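Local coordinates for DUF72 domain-containing protein (Thermotoga maritima, PDB 1VPQ) that is of unknown function but folds as a TIM-type beta/alpha barrel of the DUF72 family and holds a sulfate ion in the crystal, at residues D25-V30 against Y254-I260; V83-V89 against D103-F107. All coordinates share one frame; numbering follows the deposited sequence.

In the fold
Both contacts belong to one parallel beta/alpha barrel, in which strands 13-18 and 245-250 are neighbours. Contact 1 joins the loop after strand 13-18 to the start of helix 257-270, so the first and last parts of the barrel meet there. Contact 2 lies between the halves of contact 1 in sequence and packs helix 101-116 on the end of strand 80-84 and the helix that follows. The two do not touch: their centres are 29 Å apart and their nearest atoms about 13 Å. Lys84 of contact 2 reaches a sulfate, probably from the crystallisation liquor, which Arg157, Arg203 and Tyr220 also bind. This cluster may mark an anion-binding pocket.

Contact 1 of 2, residues D25-V30 against Y254-I260; sequences DWKGVV and YKGQAAI
Asp25 and Lys255 make the hydrogen bond that joins the two segments. The backbone N of Lys255 donates to Asp25 OD2 at 3.0 Å, with an N-H...O angle of 149°. The donor sits above the carboxylate plane, 40° out of it. The aliphatic CG of Lys255 lies near the same oxygen.

The indole of Trp26 carries the main ring contact. Gly256 CA lies over one face, 3.4 Å from Trp26 CD1 on the five-membered ring. Ala259 CB covers the six-membered ring in a CH-pi contact, 4.0 Å from its centroid and close to the ring normal. Trp26 CG stands anti to its own carbonyl carbon (chi1 -67°), which helps lay the ring along the start of the helix. Its NE1 is satisfied by the backbone O of Cys253. With an alanine at this position, a gap would probably open over Gly256 and Ala259, and the Cys253 carbonyl would lose this donor.

Apolar packing extends the contact along the helix. Val30 CG2 meets Ala259 CB at 3.6 Å, so this methyl touches both Val30 and Trp26. Val30 CG1 approaches Ile260 CG1. Val29 CG1 lies 4.1 Å from Ile260 CD1. Gly256 has no side chain, and Val29 CG1 lies beside its CA.

Val29 CG1 also rests against the backbone O of Lys255, a plain van der Waals contact.

Gly256 is the N-cap of helix 257-270. The indole therefore packs on the first turn of the last barrel helix, and the loop after the first strand closes against it, within a TIM-type fold.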
loop_
_atom_site.group_PDB
_atom_site.type_symbol
_atom_site.label_atom_id
_atom_site.label_comp_id
_atom_site.label_asym_id
_atom_site.label_seq_id
_atom_site.Cartn_x
_atom_site.Cartn_y
_atom_site.Cartn_z
ATOM N N ASP A 25 8.774 -12.572 12.544
ATOM C CA ASP A 25 7.425 -12.786 13.106
ATOM C C ASP A 25 6.593 -13.854 12.382
ATOM O O ASP A 25 5.840 -14.588 13.033
ATOM C CB ASP A 25 6.614 -11.471 13.041
ATOM C CG ASP A 25 6.622 -10.697 14.343
ATOM O OD1 ASP A 25 7.463 -10.989 15.221
ATOM O OD2 ASP A 25 5.777 -9.786 14.486
ATOM N N TRP A 26 6.702 -13.900 11.047
ATOM C CA TRP A 26 5.929 -14.835 10.206
ATOM C C TRP A 26 6.416 -16.299 10.268
ATOM O O TRP A 26 5.674 -17.214 9.905
ATOM C CB TRP A 26 5.907 -14.359 8.740
ATOM C CG TRP A 26 5.159 -13.077 8.494
ATOM C CD1 TRP A 26 4.817 -12.129 9.417
ATOM C CD2 TRP A 26 4.697 -12.579 7.226
ATOM N NE1 TRP A 26 4.155 -11.092 8.808
ATOM C CE2 TRP A 26 4.069 -11.342 7.465
ATOM C CE3 TRP A 26 4.750 -13.065 5.918
ATOM C CZ2 TRP A 26 3.504 -10.578 6.444
ATOM C CZ3 TRP A 26 4.180 -12.306 4.896
ATOM C CH2 TRP A 26 3.568 -11.078 5.169
ATOM N N LYS A 27 7.651 -16.520 10.720
ATOM C CA LYS A 27 8.155 -17.878 10.927
ATOM C C LYS A 27 7.385 -18.569 12.049
ATOM O O LYS A 27 7.285 -18.028 13.156
ATOM C CB LYS A 27 9.640 -17.871 11.285
ATOM C CG LYS A 27 10.593 -17.663 10.127
ATOM C CD LYS A 27 12.015 -17.786 10.641
ATOM C CE LYS A 27 12.978 -18.134 9.550
ATOM N N GLY A 28 6.873 -19.769 11.769
ATOM C CA GLY A 28 6.035 -20.509 12.720
ATOM C C GLY A 28 4.601 -20.000 12.774
ATOM O O GLY A 28 3.861 -20.280 13.731
ATOM N N VAL A 29 4.225 -19.240 11.744
ATOM C CA VAL A 29 2.881 -18.716 11.584
ATOM C C VAL A 29 2.476 -19.044 10.151
ATOM O O VAL A 29 1.767 -20.020 9.938
ATOM C CB VAL A 29 2.810 -17.197 11.901
ATOM C CG1 VAL A 29 1.399 -16.648 11.678
ATOM C CG2 VAL A 29 3.255 -16.932 13.333
ATOM N N VAL A 30 2.954 -18.272 9.178
ATOM C CA VAL A 30 2.719 -18.592 7.757
ATOM C C VAL A 30 3.965 -19.078 7.034
ATOM O O VAL A 30 3.860 -19.686 5.969
ATOM C CB VAL A 30 2.106 -17.417 6.955
ATOM C CG1 VAL A 30 0.680 -17.147 7.421
ATOM C CG2 VAL A 30 2.968 -16.159 7.044
ATOM N N TYR A 254 1.763 -7.569 12.141
ATOM C CA TYR A 254 2.238 -8.052 13.447
ATOM C C TYR A 254 1.902 -9.537 13.620
ATOM O O TYR A 254 0.727 -9.923 13.609
ATOM C CB TYR A 254 1.603 -7.231 14.572
ATOM C CG TYR A 254 2.067 -7.567 15.976
ATOM C CD1 TYR A 254 3.239 -7.024 16.494
ATOM C CD2 TYR A 254 1.311 -8.397 16.798
ATOM C CE1 TYR A 254 3.664 -7.323 17.807
ATOM C CE2 TYR A 254 1.723 -8.701 18.103
ATOM C CZ TYR A 254 2.899 -8.159 18.598
ATOM O OH TYR A 254 3.304 -8.453 19.884
ATOM N N LYS A 255 2.947 -10.356 13.744
ATOM C CA LYS A 255 2.824 -11.810 13.944
ATOM C C LYS A 255 2.033 -12.539 12.838
ATOM O O LYS A 255 1.327 -13.518 13.103
ATOM C CB LYS A 255 2.246 -12.110 15.332
ATOM C CG LYS A 255 3.181 -11.721 16.472
ATOM C CD LYS A 255 2.534 -12.012 17.821
ATOM C CE LYS A 255 3.461 -11.716 19.005
ATOM N NZ LYS A 255 3.848 -12.947 19.733
ATOM N N GLY A 256 2.172 -12.063 11.604
ATOM C CA GLY A 256 1.639 -12.773 10.440
ATOM C C GLY A 256 0.141 -12.644 10.231
ATOM O O GLY A 256 -0.423 -13.310 9.364
ATOM N N GLN A 257 -0.496 -11.769 11.005
ATOM C CA GLN A 257 -1.935 -11.574 10.939
ATOM C C GLN A 257 -2.352 -11.107 9.550
ATOM O O GLN A 257 -3.352 -11.579 9.015
ATOM C CB GLN A 257 -2.392 -10.608 12.040
ATOM C CG GLN A 257 -2.435 -11.300 13.404
ATOM C CD GLN A 257 -2.502 -10.363 14.595
ATOM O OE1 GLN A 257 -1.801 -9.353 14.652
ATOM N NE2 GLN A 257 -3.327 -10.720 15.578
ATOM N N ALA A 258 -1.564 -10.207 8.967
ATOM C CA ALA A 258 -1.798 -9.710 7.610
ATOM C C ALA A 258 -1.796 -10.833 6.575
ATOM O O ALA A 258 -2.654 -10.878 5.695
ATOM C CB ALA A 258 -0.755 -8.672 7.242
ATOM N N ALA A 259 -0.818 -11.729 6.685
ATOM C CA ALA A 259 -0.698 -12.872 5.784
ATOM C C ALA A 259 -1.894 -13.818 5.935
ATOM O O ALA A 259 -2.468 -14.245 4.934
ATOM C CB ALA A 259 0.605 -13.596 6.028
ATOM N N ILE A 260 -2.271 -14.123 7.181
ATOM C CA ILE A 260 -3.470 -14.928 7.471
ATOM C C ILE A 260 -4.699 -14.327 6.798
ATOM O O ILE A 260 -5.372 -14.998 6.010
ATOM C CB ILE A 260 -3.717 -15.087 9.006
ATOM C CG1 ILE A 260 -2.653 -16.003 9.617
ATOM C CG2 ILE A 260 -5.104 -15.679 9.296
ATOM C CD1 ILE A 260 -2.636 -16.040 11.140
#

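Contact 2 of 2, residues V83-V89 against D103-F107; sequences VKTPGSV and DMENF. With SO4 (sulfate ion), chain B.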
loop_
_atom_site.group_PDB
_atom_site.type_symbol
_atom_site.label_atom_id
_atom_site.label_comp_id
_atom_site.label_asym_id
_atom_site.label_seq_id
_atom_site.Cartn_x
_atom_site.Cartn_y
_atom_site.Cartn_z
ATOM N N VAL A 83 5.037 0.431 -4.740
ATOM C CA VAL A 83 6.146 1.017 -3.982
ATOM C C VAL A 83 5.738 2.325 -3.319
ATOM O O VAL A 83 5.055 3.144 -3.926
ATOM C CB VAL A 83 7.385 1.295 -4.886
ATOM C CG1 VAL A 83 8.644 1.494 -4.045
ATOM C CG2 VAL A 83 7.613 0.162 -5.828
ATOM N N LYS A 84 6.180 2.518 -2.078
ATOM C CA LYS A 84 6.004 3.795 -1.394
ATOM C C LYS A 84 7.017 4.827 -1.905
ATOM O O LYS A 84 8.194 4.504 -2.104
ATOM C CB LYS A 84 6.147 3.633 0.124
ATOM C CG LYS A 84 4.895 3.145 0.818
ATOM C CD LYS A 84 4.994 3.348 2.320
ATOM C CE LYS A 84 3.658 3.121 3.013
ATOM N NZ LYS A 84 3.720 3.467 4.468
ATOM N N THR A 85 6.552 6.063 -2.104
ATOM C CA THR A 85 7.433 7.198 -2.404
ATOM C C THR A 85 8.399 7.387 -1.237
ATOM O O THR A 85 8.149 6.876 -0.138
ATOM C CB THR A 85 6.660 8.539 -2.577
ATOM O OG1 THR A 85 6.026 8.897 -1.341
ATOM C CG2 THR A 85 5.623 8.462 -3.698
ATOM N N PRO A 86 9.494 8.144 -1.456
ATOM C CA PRO A 86 10.381 8.428 -0.324
ATOM C C PRO A 86 9.634 9.144 0.803
ATOM O O PRO A 86 8.608 9.791 0.554
ATOM C CB PRO A 86 11.465 9.329 -0.931
ATOM C CG PRO A 86 11.405 9.078 -2.398
ATOM C CD PRO A 86 9.972 8.774 -2.700
ATOM N N GLY A 87 10.137 8.994 2.023
ATOM C CA GLY A 87 9.526 9.579 3.215
ATOM C C GLY A 87 9.489 11.096 3.237
ATOM O O GLY A 87 8.585 11.680 3.819
ATOM N N SER A 88 10.471 11.732 2.611
ATOM C CA SER A 88 10.495 13.192 2.465
ATOM C C SER A 88 9.253 13.733 1.744
ATOM O O SER A 88 8.693 14.769 2.111
ATOM C CB SER A 88 11.724 13.612 1.661
ATOM O OG SER A 88 11.686 13.053 0.359
ATOM N N VAL A 89 8.849 13.024 0.700
ATOM C CA VAL A 89 7.759 13.465 -0.157
ATOM C C VAL A 89 6.435 13.455 0.603
ATOM O O VAL A 89 5.644 14.382 0.482
ATOM C CB VAL A 89 7.692 12.607 -1.440
ATOM C CG1 VAL A 89 6.398 12.856 -2.228
ATOM C CG2 VAL A 89 8.924 12.888 -2.310
ATOM N N ASP A 103 13.407 15.250 -5.450
ATOM C CA ASP A 103 13.257 13.946 -4.772
ATOM C C ASP A 103 12.560 12.864 -5.616
ATOM O O ASP A 103 12.969 11.700 -5.601
ATOM C CB ASP A 103 12.519 14.111 -3.427
ATOM C CG ASP A 103 13.441 14.576 -2.294
ATOM O OD1 ASP A 103 14.657 14.706 -2.510
ATOM O OD2 ASP A 103 12.949 14.808 -1.172
ATOM N N MET A 104 11.509 13.246 -6.340
ATOM C CA MET A 104 10.741 12.294 -7.153
ATOM C C MET A 104 11.430 11.927 -8.467
ATOM O O MET A 104 11.289 10.802 -8.935
ATOM C CB MET A 104 9.330 12.827 -7.428
ATOM C CG MET A 104 8.433 12.848 -6.195
ATOM S SD MET A 104 8.232 11.222 -5.441
ATOM C CE MET A 104 7.291 10.350 -6.701
ATOM N N GLU A 105 12.156 12.874 -9.057
ATOM C CA GLU A 105 12.974 12.612 -10.255
ATOM C C GLU A 105 14.105 11.646 -9.930
ATOM O O GLU A 105 14.398 10.732 -10.700
ATOM C CB GLU A 105 13.555 13.911 -10.818
ATOM C CG GLU A 105 12.523 14.775 -11.540
ATOM C CD GLU A 105 13.111 16.047 -12.141
ATOM O OE1 GLU A 105 14.004 16.665 -11.509
ATOM O OE2 GLU A 105 12.667 16.433 -13.249
ATOM N N ASN A 106 14.739 11.877 -8.787
ATOM C CA ASN A 106 15.771 10.995 -8.257
ATOM C C ASN A 106 15.221 9.587 -8.040
ATOM O O ASN A 106 15.806 8.596 -8.481
ATOM C CB ASN A 106 16.278 11.568 -6.934
ATOM C CG ASN A 106 17.507 10.863 -6.427
ATOM O OD1 ASN A 106 17.468 10.199 -5.388
ATOM N ND2 ASN A 106 18.615 11.006 -7.152
ATOM N N PHE A 107 14.081 9.537 -7.355
ATOM C CA PHE A 107 13.339 8.302 -7.079
ATOM C C PHE A 107 12.902 7.586 -8.353
ATOM O O PHE A 107 12.959 6.366 -8.420
ATOM C CB PHE A 107 12.118 8.637 -6.224
ATOM C CG PHE A 107 11.094 7.536 -6.132
ATOM C CD1 PHE A 107 11.256 6.494 -5.232
ATOM C CD2 PHE A 107 9.941 7.576 -6.913
ATOM C CE1 PHE A 107 10.299 5.497 -5.125
ATOM C CE2 PHE A 107 8.980 6.585 -6.818
ATOM C CZ PHE A 107 9.153 5.544 -5.922
HETATM S S SO4 B . 1.122 2.822 6.951
HETATM O O1 SO4 B . 0.074 3.658 6.373
HETATM O O2 SO4 B . 2.064 3.639 7.707
HETATM O O3 SO4 B . 0.493 1.858 7.842
HETATM O O4 SO4 B . 1.854 2.157 5.879
#
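In Phe107 a chi1 of 166° sets CG anti to the backbone N and lays the ring against Pro86 CD. Met104 bends at chi2 (-58°) and again at chi3, and this curl brings its sulfur and terminal methyl to Val89 and Thr85.

Pro86 CD sits over one face of the Phe107 ring, displaced toward the rim, in a CH-pi contact 4.0 Å from the centroid. Thr85 CA lies over the same face, while Val83 CG1 comes to the edge at 4.5 Å from Phe107 CE1. The ring thus fits against the chain where strand 80-84 passes into the next helix.

Met104 packs on Thr85, Pro86 and Val89. Its SD lies 3.6 Å from Val89 CG2, and these two side chains cross at about a right angle. The methyl CE touches Thr85 CG2 at 3.9 Å. Val89 CG2 also reaches Asp103 CB.

One hydrogen bond joins the two helices. Ser88 OG donates to Asp103 OD2 at 2.6 Å, from 45° above the carboxylate plane. It ties the helix of Ser88 to that of Asp103.

Lys84 points the other way. Its chain is extended, and NZ donates a hydrogen bond to sulfate O4 at 2.7 Å and is also hydrogen-bonded to Gln126 OE1.

Helix 101-116 thus packs on the end of strand 80-84 and on helix 87-91, for which Pro86 is the N-cap. Met104 and Val89 also meet Leu144 of helix 135-147. Phe107 and Thr85 touch Thr123 of strand 120-126, the neighbour of strand 80-84 in the barrel sheet.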